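PDB 3ZHC: phytase from Citrobacter braakii, which belongs to the histidine phosphatase superfamily (branch 2), a group of enzymes built around a mixed beta sheet flanked by helices. Local coordinates for residues Val107-Glu120 with Val134-Asn148. The protein carries 2 engineered substitutions. Sequence-based numbering, arbitrary orientation.
Sequences VIADTDQRTRKTGE and VHYQKDEEKNDPLFN. With FMT (formic acid), chain T.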
loop_
_atom_site.group_PDB
_atom_site.type_symbol
_atom_site.label_atom_id
_atom_site.label_comp_id
_atom_site.label_asym_id
_atom_site.label_seq_id
_atom_site.Cartn_x
_atom_site.Cartn_y
_atom_site.Cartn_z
ATOM N N VAL B 107 -11.363 -12.567 30.719
ATOM C CA VAL B 107 -10.428 -12.990 29.662
ATOM C C VAL B 107 -10.775 -14.392 29.161
ATOM O O VAL B 107 -11.028 -15.289 29.955
ATOM C CB VAL B 107 -8.965 -12.940 30.142
ATOM C CG1 VAL B 107 -8.001 -13.534 29.072
ATOM C CG2 VAL B 107 -8.580 -11.519 30.478
ATOM N N ILE B 108 -10.793 -14.546 27.833
ATOM C CA ILE B 108 -10.990 -15.827 27.159
ATOM C C ILE B 108 -9.763 -16.108 26.307
ATOM O O ILE B 108 -9.272 -15.215 25.623
ATOM C CB ILE B 108 -12.201 -15.805 26.227
ATOM C CG1 ILE B 108 -13.499 -15.582 27.020
ATOM C CG2 ILE B 108 -12.279 -17.112 25.415
ATOM C CD1 ILE B 108 -14.690 -15.317 26.147
ATOM N N ALA B 109 -9.278 -17.347 26.349
ATOM C CA ALA B 109 -8.147 -17.774 25.544
ATOM C C ALA B 109 -8.449 -19.089 24.848
ATOM O O ALA B 109 -9.205 -19.947 25.385
ATOM C CB ALA B 109 -6.885 -17.908 26.414
ATOM N N ASP B 110 -7.861 -19.262 23.657
ATOM C CA ASP B 110 -7.935 -20.513 22.943
ATOM C C ASP B 110 -7.058 -21.533 23.758
ATOM O O ASP B 110 -6.256 -21.132 24.599
ATOM C CB ASP B 110 -7.468 -20.323 21.496
ATOM C CG ASP B 110 -7.768 -21.512 20.592
ATOM O OD1 ASP B 110 -8.416 -22.519 21.013
ATOM O OD2 ASP B 110 -7.346 -21.441 19.438
ATOM N N THR B 111 -7.227 -22.832 23.493
ATOM C CA THR B 111 -6.573 -23.901 24.306
ATOM C C THR B 111 -5.033 -24.016 24.163
ATOM O O THR B 111 -4.403 -24.761 24.919
ATOM C CB THR B 111 -7.213 -25.266 24.012
ATOM O OG1 THR B 111 -7.104 -25.547 22.621
ATOM C CG2 THR B 111 -8.690 -25.245 24.395
ATOM N N ASP B 112 -4.434 -23.289 23.216
ATOM C CA ASP B 112 -2.989 -23.349 23.027
ATOM C C ASP B 112 -2.276 -22.600 24.129
ATOM O O ASP B 112 -2.828 -21.644 24.710
ATOM C CB ASP B 112 -2.584 -22.775 21.668
ATOM C CG ASP B 112 -3.176 -23.563 20.494
ATOM O OD1 ASP B 112 -3.383 -24.794 20.604
ATOM O OD2 ASP B 112 -3.436 -22.953 19.470
ATOM N N GLN B 113 -1.048 -23.047 24.422
ATOM C CA GLN B 113 -0.161 -22.362 25.347
ATOM C C GLN B 113 0.025 -20.909 24.930
ATOM O O GLN B 113 -0.001 -20.016 25.787
ATOM C CB GLN B 113 1.207 -23.093 25.407
ATOM C CG GLN B 113 2.323 -22.466 26.326
ATOM C CD GLN B 113 3.159 -21.349 25.657
ATOM O OE1 GLN B 113 2.988 -21.037 24.496
ATOM N NE2 GLN B 113 4.064 -20.761 26.420
ATOM N N ARG B 114 0.203 -20.667 23.617
ATOM C CA ARG B 114 0.481 -19.287 23.121
ATOM C C ARG B 114 -0.628 -18.282 23.392
ATOM O O ARG B 114 -0.349 -17.130 23.747
ATOM C CB ARG B 114 0.864 -19.272 21.629
ATOM C CG ARG B 114 -0.186 -19.713 20.624
ATOM C CD ARG B 114 0.412 -19.627 19.201
ATOM N NE ARG B 114 -0.464 -20.215 18.179
ATOM C CZ ARG B 114 -0.264 -21.377 17.527
ATOM N NH1 ARG B 114 0.811 -22.151 17.736
ATOM N NH2 ARG B 114 -1.172 -21.770 16.625
ATOM N N THR B 115 -1.873 -18.718 23.228
ATOM C CA THR B 115 -3.028 -17.873 23.505
ATOM C C THR B 115 -3.253 -17.768 25.031
ATOM O O THR B 115 -3.441 -16.684 25.546
ATOM C CB THR B 115 -4.287 -18.389 22.792
ATOM O OG1 THR B 115 -4.423 -19.769 23.026
ATOM C CG2 THR B 115 -4.178 -18.163 21.269
ATOM N N ARG B 116 -3.220 -18.908 25.723
ATOM C CA ARG B 116 -3.396 -18.959 27.197
ATOM C C ARG B 116 -2.400 -18.069 27.947
ATOM O O ARG B 116 -2.804 -17.300 28.824
ATOM C CB ARG B 116 -3.316 -20.405 27.707
ATOM C CG ARG B 116 -4.646 -21.214 27.522
ATOM C CD ARG B 116 -4.431 -22.738 27.552
ATOM N NE ARG B 116 -3.364 -22.960 28.458
ATOM C CZ ARG B 116 -2.248 -23.649 28.257
ATOM N NH1 ARG B 116 -1.972 -24.334 27.144
ATOM N NH2 ARG B 116 -1.399 -23.673 29.238
ATOM N N LYS B 117 -1.113 -18.177 27.591
ATOM C CA LYS B 117 -0.069 -17.317 28.179
ATOM C C LYS B 117 -0.153 -15.862 27.695
ATOM O O LYS B 117 0.372 -14.972 28.365
ATOM C CB LYS B 117 1.358 -17.854 27.922
ATOM C CG LYS B 117 1.662 -19.265 28.443
ATOM C CD LYS B 117 1.069 -19.577 29.807
ATOM C CE LYS B 117 1.517 -20.938 30.262
ATOM N NZ LYS B 117 2.964 -20.965 30.655
ATOM N N THR B 118 -0.787 -15.615 26.534
ATOM C CA THR B 118 -1.047 -14.216 26.099
ATOM C C THR B 118 -2.125 -13.592 27.031
ATOM O O THR B 118 -2.018 -12.429 27.399
ATOM C CB THR B 118 -1.426 -14.113 24.621
ATOM O OG1 THR B 118 -0.286 -14.440 23.827
ATOM C CG2 THR B 118 -1.886 -12.687 24.264
ATOM N N GLY B 119 -3.142 -14.381 27.401
ATOM C CA GLY B 119 -4.152 -13.950 28.394
ATOM C C GLY B 119 -3.481 -13.616 29.730
ATOM O O GLY B 119 -3.755 -12.568 30.337
ATOM N N GLU B 120 -2.591 -14.518 30.172
ATOM C CA GLU B 120 -1.804 -14.323 31.407
ATOM C C GLU B 120 -0.995 -13.063 31.320
ATOM O O GLU B 120 -1.075 -12.197 32.216
ATOM C CB GLU B 120 -0.873 -15.534 31.655
ATOM C CG GLU B 120 0.181 -15.357 32.759
ATOM C CD GLU B 120 1.040 -16.558 32.901
ATOM O OE1 GLU B 120 0.549 -17.583 33.395
ATOM O OE2 GLU B 120 2.219 -16.488 32.500
ATOM N N VAL B 134 -8.058 -16.572 33.531
ATOM C CA VAL B 134 -7.959 -16.736 32.099
ATOM C C VAL B 134 -8.833 -17.940 31.795
ATOM O O VAL B 134 -8.483 -19.061 32.159
ATOM C CB VAL B 134 -6.497 -16.982 31.620
ATOM C CG1 VAL B 134 -6.451 -17.215 30.106
ATOM C CG2 VAL B 134 -5.586 -15.817 32.010
ATOM N N HIS B 135 -9.985 -17.711 31.144
ATOM C CA HIS B 135 -10.892 -18.808 30.777
ATOM C C HIS B 135 -10.431 -19.496 29.490
ATOM O O HIS B 135 -9.906 -18.844 28.569
ATOM C CB HIS B 135 -12.335 -18.317 30.601
ATOM C CG HIS B 135 -12.954 -17.790 31.851
ATOM N ND1 HIS B 135 -13.615 -18.595 32.749
ATOM C CD2 HIS B 135 -13.015 -16.540 32.351
ATOM C CE1 HIS B 135 -14.055 -17.858 33.750
ATOM N NE2 HIS B 135 -13.702 -16.605 33.533
ATOM N N TYR B 136 -10.637 -20.808 29.445
ATOM C CA TYR B 136 -10.316 -21.647 28.282
ATOM C C TYR B 136 -10.951 -23.015 28.473
ATOM O O TYR B 136 -11.225 -23.407 29.606
ATOM C CB TYR B 136 -8.784 -21.795 28.082
ATOM C CG TYR B 136 -8.041 -22.318 29.317
ATOM C CD1 TYR B 136 -7.614 -21.442 30.309
ATOM C CD2 TYR B 136 -7.778 -23.688 29.488
ATOM C CE1 TYR B 136 -6.933 -21.901 31.455
ATOM C CE2 TYR B 136 -7.097 -24.161 30.631
ATOM C CZ TYR B 136 -6.683 -23.250 31.609
ATOM O OH TYR B 136 -6.029 -23.675 32.712
ATOM N N GLN B 137 -11.179 -23.738 27.371
ATOM C CA GLN B 137 -11.731 -25.099 27.447
ATOM C C GLN B 137 -10.699 -25.988 28.114
ATOM O O GLN B 137 -9.544 -25.964 27.733
ATOM C CB GLN B 137 -12.114 -25.657 26.054
ATOM C CG GLN B 137 -13.181 -24.843 25.307
ATOM C CD GLN B 137 -14.513 -24.759 26.058
ATOM O OE1 GLN B 137 -14.958 -23.672 26.437
ATOM N NE2 GLN B 137 -15.141 -25.904 26.281
ATOM N N LYS B 138 -11.130 -26.763 29.119
ATOM C CA LYS B 138 -10.214 -27.637 29.903
ATOM C C LYS B 138 -9.867 -28.946 29.191
ATOM O O LYS B 138 -8.868 -29.591 29.557
ATOM C CB LYS B 138 -10.769 -27.894 31.321
ATOM C CG LYS B 138 -10.959 -26.591 32.178
ATOM C CD LYS B 138 -9.623 -25.917 32.528
ATOM C CE LYS B 138 -9.807 -24.637 33.323
ATOM N NZ LYS B 138 -10.493 -23.567 32.531
ATOM N N ASP B 139 -10.669 -29.359 28.189
ATOM C CA ASP B 139 -10.294 -30.503 27.332
ATOM C C ASP B 139 -9.235 -29.944 26.361
ATOM O O ASP B 139 -9.527 -29.613 25.192
ATOM C CB ASP B 139 -11.508 -31.113 26.614
ATOM C CG ASP B 139 -11.161 -32.413 25.820
ATOM O OD1 ASP B 139 -10.003 -32.922 25.895
ATOM O OD2 ASP B 139 -12.070 -32.927 25.113
ATOM N N GLU B 140 -7.996 -29.843 26.869
ATOM C CA GLU B 140 -6.867 -29.178 26.144
ATOM C C GLU B 140 -6.276 -29.967 24.941
ATOM O O GLU B 140 -5.357 -29.458 24.258
ATOM C CB GLU B 140 -5.751 -28.782 27.150
ATOM C CG GLU B 140 -6.220 -27.741 28.194
ATOM C CD GLU B 140 -5.173 -27.448 29.277
ATOM O OE1 GLU B 140 -4.114 -26.850 28.959
ATOM O OE2 GLU B 140 -5.426 -27.808 30.449
ATOM N N GLU B 141 -6.794 -31.189 24.696
ATOM C CA GLU B 141 -6.446 -31.983 23.520
ATOM C C GLU B 141 -7.288 -31.446 22.344
ATOM O O GLU B 141 -6.758 -31.094 21.261
ATOM C CB GLU B 141 -6.750 -33.506 23.716
ATOM C CG GLU B 141 -6.334 -34.186 25.104
ATOM C CD GLU B 141 -4.819 -34.455 25.280
ATOM O OE1 GLU B 141 -3.997 -33.958 24.456
ATOM O OE2 GLU B 141 -4.467 -35.177 26.260
ATOM N N LYS B 142 -8.611 -31.385 22.592
ATOM C CA LYS B 142 -9.651 -30.993 21.609
ATOM C C LYS B 142 -9.565 -29.480 21.219
ATOM O O LYS B 142 -8.791 -28.702 21.842
ATOM C CB LYS B 142 -11.060 -31.384 22.186
ATOM C CG LYS B 142 -12.170 -31.750 21.163
ATOM C CD LYS B 142 -13.283 -30.701 21.065
ATOM C CE LYS B 142 -14.441 -31.181 20.153
ATOM N NZ LYS B 142 -15.143 -32.407 20.665
ATOM N N ASN B 143 -10.341 -29.074 20.195
ATOM C CA ASN B 143 -10.336 -27.664 19.717
ATOM C C ASN B 143 -11.492 -26.831 20.275
ATOM O O ASN B 143 -12.571 -27.366 20.559
ATOM C CB ASN B 143 -10.332 -27.588 18.174
ATOM C CG ASN B 143 -11.707 -27.826 17.552
ATOM O OD1 ASN B 143 -12.277 -28.929 17.643
ATOM N ND2 ASN B 143 -12.247 -26.785 16.908
ATOM N N ASP B 144 -11.251 -25.522 20.425
ATOM C CA ASP B 144 -12.269 -24.579 20.879
ATOM C C ASP B 144 -12.941 -23.992 19.626
ATOM O O ASP B 144 -12.293 -23.250 18.895
ATOM C CB ASP B 144 -11.656 -23.479 21.752
ATOM C CG ASP B 144 -12.711 -22.575 22.410
ATOM O OD1 ASP B 144 -13.848 -22.447 21.892
ATOM O OD2 ASP B 144 -12.395 -21.986 23.445
ATOM N N PRO B 145 -14.248 -24.315 19.383
ATOM C CA PRO B 145 -14.952 -23.846 18.157
ATOM C C PRO B 145 -15.131 -22.318 18.005
ATOM O O PRO B 145 -15.398 -21.859 16.903
ATOM C CB PRO B 145 -16.327 -24.543 18.252
ATOM C CG PRO B 145 -16.501 -24.845 19.677
ATOM C CD PRO B 145 -15.151 -25.103 20.245
ATOM N N LEU B 146 -14.994 -21.550 19.092
ATOM C CA LEU B 146 -15.018 -20.069 19.017
ATOM C C LEU B 146 -13.937 -19.542 18.082
ATOM O O LEU B 146 -14.150 -18.563 17.375
ATOM C CB LEU B 146 -14.833 -19.434 20.407
ATOM C CG LEU B 146 -14.830 -17.902 20.530
ATOM C CD1 LEU B 146 -16.185 -17.352 20.125
ATOM C CD2 LEU B 146 -14.458 -17.452 21.941
ATOM N N PHE B 147 -12.781 -20.214 18.099
ATOM C CA PHE B 147 -11.628 -19.858 17.275
ATOM C C PHE B 147 -11.545 -20.642 15.966
ATOM O O PHE B 147 -10.933 -20.165 15.025
ATOM C CB PHE B 147 -10.345 -20.050 18.091
ATOM C CG PHE B 147 -10.328 -19.244 19.353
ATOM C CD1 PHE B 147 -9.868 -17.925 19.346
ATOM C CD2 PHE B 147 -10.791 -19.795 20.560
ATOM C CE1 PHE B 147 -9.858 -17.153 20.539
ATOM C CE2 PHE B 147 -10.788 -19.040 21.747
ATOM C CZ PHE B 147 -10.315 -17.711 21.733
ATOM N N ASN B 148 -12.158 -21.841 15.914
ATOM C CA ASN B 148 -12.115 -22.726 14.729
ATOM C C ASN B 148 -13.467 -23.449 14.491
ATOM O O ASN B 148 -13.561 -24.672 14.686
ATOM C CB ASN B 148 -10.992 -23.789 14.884
ATOM C CG ASN B 148 -9.618 -23.187 15.139
ATOM O OD1 ASN B 148 -9.008 -22.581 14.239
ATOM N ND2 ASN B 148 -9.096 -23.366 16.396
HETATM C C FMT T . -14.444 -13.432 35.525
HETATM O O1 FMT T . -13.418 -12.729 35.485
HETATM O O2 FMT T . -14.437 -14.662 35.411
HETATM O O HOH W 1 -10.409 -22.358 25.037
HETATM O O HOH W 2 -6.838 -23.513 17.823
HETATM O O HOH W 3 -9.154 -24.404 19.150
#
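D110 lays its side chain over one face of the F147 ring, CB 3.5 Å from the ring centroid in a CH-pi contact and the carboxylate stacked within 9° of the ring plane. The pair illustrates how, in a beta-alpha-beta unit, here strand 105-109, helix 113-126 and the short strand 134-135, the loop after the last strand packs back on the end of the first. Parallel pairing sets the register: H135 N donates to V107 O (2.9 Å), and H135 O accepts a hydrogen bond from A109 N (2.8 Å). On the helix side of the sheet, V134 CG1 meets A109 CB at 3.8 Å, while its CG2 packs on the backbone of G119 and E120. On the other side, I108 CG2 touches L146 CD2 and lies at the edge of F147. Y136 CG sits between its own backbone N and carbonyl carbon (chi1 55°), which turns the ring toward R116; R116 CD lies over one face of the Y136 ring, 4.1 Å from the ring centroid, a CH-pi contact. E140 OE1 lies over the face of the R116 guanidinium, a long salt bridge of charges only. D110 OD2 is hydrogen-bonded to H324 NE2, and D144 OD2 to Y310 OH. Between the segments, one water donates to A109 O and D144 OD2 and accepts from Q137 N, at 2.8 Å from that nitrogen.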